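Side-chain contact in kinesin-like protein Nod (PDB 3DC4), which hydrolyses ATP as the catalytic motor domain of a microtubule-binding kinesin required for segregating non-exchange chromosomes in meiosis: residues D76-Y79 and Q80-L84. Numbering follows the deposited sequence.
Sequences DEMY and QALIL
The ring of Y79 lies across I83 and L84, at the junction of helix 75-82 and helix 84-92. Its CD1 rests 3.6 Å from I83 CB, and CE1 is about as close to I83 CG2, the two side chains crossing near a right angle. L84 N sits over one ring face, offset toward the rim, while L84 CD1 packs beside the phenol oxygen. With CG turned anti to the backbone N (chi1 166°), the ring reaches out to helix 127-141, where the hydroxyl hydrogen-bonds D134. Were Y79 an alanine, D134 would probably lose its phenol partner and a gap would open beside I83 and L84. Y79 O accepts two bonds, from I83 N at 2.8 Å and L84 N at 2.9 Å, from opposite faces of its carbonyl plane. M78 belongs to the tightly packed side: its chain bends at chi2 and chi3, pressing CE to 3.2 Å from L82 CB, closer than usual van der Waals contact, so the methyl's exact placement is doubtful; CE also meets I83 CG1, and strand 67-69 and I127 help to enclose this apolar group. D76 and Q80, only partly buried, form the looser side. A water lies 3.1 Å from Q80 OE1, but its approach to D76 OD2 is implausibly short, leaving the bridge doubtful; in the backbone, Q80 N bonds D76 O at 2.8 Å. Regular i to i+4 bonds are thus joined, at Y79 O, by an i to i+5 bond, the mark of a π-type turn, where helix 75-82 runs into helix 84-92 in the kinesin motor domain.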
loop_
_atom_site.group_PDB
_atom_site.type_symbol
_atom_site.label_atom_id
_atom_site.label_comp_id
_atom_site.label_asym_id
_atom_site.label_seq_id
_atom_site.Cartn_x
_atom_site.Cartn_y
_atom_site.Cartn_z
ATOM N N ASP A 76 14.606 -6.318 -2.072
ATOM C CA ASP A 76 14.296 -7.651 -2.574
ATOM C C ASP A 76 13.684 -8.533 -1.493
ATOM O O ASP A 76 12.634 -9.147 -1.700
ATOM C CB ASP A 76 15.557 -8.317 -3.138
ATOM C CG ASP A 76 15.341 -9.781 -3.478
ATOM O OD1 ASP A 76 15.746 -10.650 -2.680
ATOM O OD2 ASP A 76 14.755 -10.066 -4.540
ATOM N N GLU A 77 14.337 -8.597 -0.338
ATOM C CA GLU A 77 13.828 -9.410 0.758
ATOM C C GLU A 77 12.458 -8.951 1.223
ATOM O O GLU A 77 11.547 -9.757 1.399
ATOM C CB GLU A 77 14.788 -9.376 1.949
ATOM C CG GLU A 77 15.730 -10.559 2.010
ATOM C CD GLU A 77 14.987 -11.886 1.971
ATOM O OE1 GLU A 77 14.148 -12.138 2.868
ATOM O OE2 GLU A 77 15.241 -12.677 1.036
ATOM N N MET A 78 12.320 -7.650 1.439
ATOM C CA MET A 78 11.059 -7.091 1.891
ATOM C C MET A 78 9.937 -7.413 0.908
ATOM O O MET A 78 8.848 -7.823 1.311
ATOM C CB MET A 78 11.204 -5.579 2.076
ATOM C CG MET A 78 9.952 -4.888 2.598
ATOM S SD MET A 78 8.902 -4.239 1.272
ATOM C CE MET A 78 7.548 -5.390 1.250
ATOM N N TYR A 79 10.212 -7.244 -0.381
ATOM C CA TYR A 79 9.220 -7.524 -1.418
ATOM C C TYR A 79 8.876 -9.017 -1.448
ATOM O O TYR A 79 7.712 -9.397 -1.475
ATOM C CB TYR A 79 9.751 -7.085 -2.792
ATOM C CG TYR A 79 8.940 -7.628 -3.949
ATOM C CD1 TYR A 79 7.685 -7.103 -4.257
ATOM C CD2 TYR A 79 9.388 -8.727 -4.681
ATOM C CE1 TYR A 79 6.895 -7.663 -5.257
ATOM C CE2 TYR A 79 8.600 -9.296 -5.684
ATOM C CZ TYR A 79 7.354 -8.759 -5.961
ATOM O OH TYR A 79 6.551 -9.339 -6.909
ATOM N N GLN A 80 9.903 -9.860 -1.443
ATOM C CA GLN A 80 9.686 -11.296 -1.478
ATOM C C GLN A 80 8.857 -11.787 -0.292
ATOM O O GLN A 80 7.978 -12.615 -0.454
ATOM C CB GLN A 80 11.030 -12.030 -1.517
ATOM C CG GLN A 80 11.838 -11.726 -2.764
ATOM C CD GLN A 80 11.350 -12.466 -3.987
ATOM O OE1 GLN A 80 11.367 -11.933 -5.099
ATOM N NE2 GLN A 80 10.940 -13.715 -3.797
ATOM N N ALA A 81 9.128 -11.265 0.898
ATOM C CA ALA A 81 8.401 -11.692 2.085
ATOM C C ALA A 81 7.004 -11.120 2.209
ATOM O O ALA A 81 6.072 -11.816 2.600
ATOM C CB ALA A 81 9.192 -11.336 3.342
ATOM N N LEU A 82 6.855 -9.852 1.858
ATOM C CA LEU A 82 5.584 -9.181 2.033
ATOM C C LEU A 82 4.644 -9.046 0.853
ATOM O O LEU A 82 3.424 -9.133 1.019
ATOM C CB LEU A 82 5.856 -7.792 2.603
ATOM C CG LEU A 82 4.643 -7.008 3.090
ATOM C CD1 LEU A 82 4.074 -7.695 4.331
ATOM C CD2 LEU A 82 5.064 -5.585 3.403
ATOM N N ILE A 83 5.188 -8.850 -0.339
ATOM C CA ILE A 83 4.336 -8.629 -1.494
ATOM C C ILE A 83 4.231 -9.762 -2.502
ATOM O O ILE A 83 3.146 -10.037 -3.004
ATOM C CB ILE A 83 4.781 -7.336 -2.210
ATOM C CG1 ILE A 83 4.830 -6.187 -1.197
ATOM C CG2 ILE A 83 3.828 -6.997 -3.345
ATOM C CD1 ILE A 83 3.459 -5.749 -0.654
ATOM N N LEU A 84 5.344 -10.423 -2.790
ATOM C CA LEU A 84 5.334 -11.515 -3.755
ATOM C C LEU A 84 4.151 -12.469 -3.563
ATOM O O LEU A 84 3.482 -12.834 -4.534
ATOM C CB LEU A 84 6.654 -12.296 -3.696
ATOM C CG LEU A 84 6.739 -13.457 -4.690
ATOM C CD1 LEU A 84 6.643 -12.928 -6.117
ATOM C CD2 LEU A 84 8.042 -14.215 -4.485
HETATM O O HOH W 1 12.709 -9.189 -5.551
#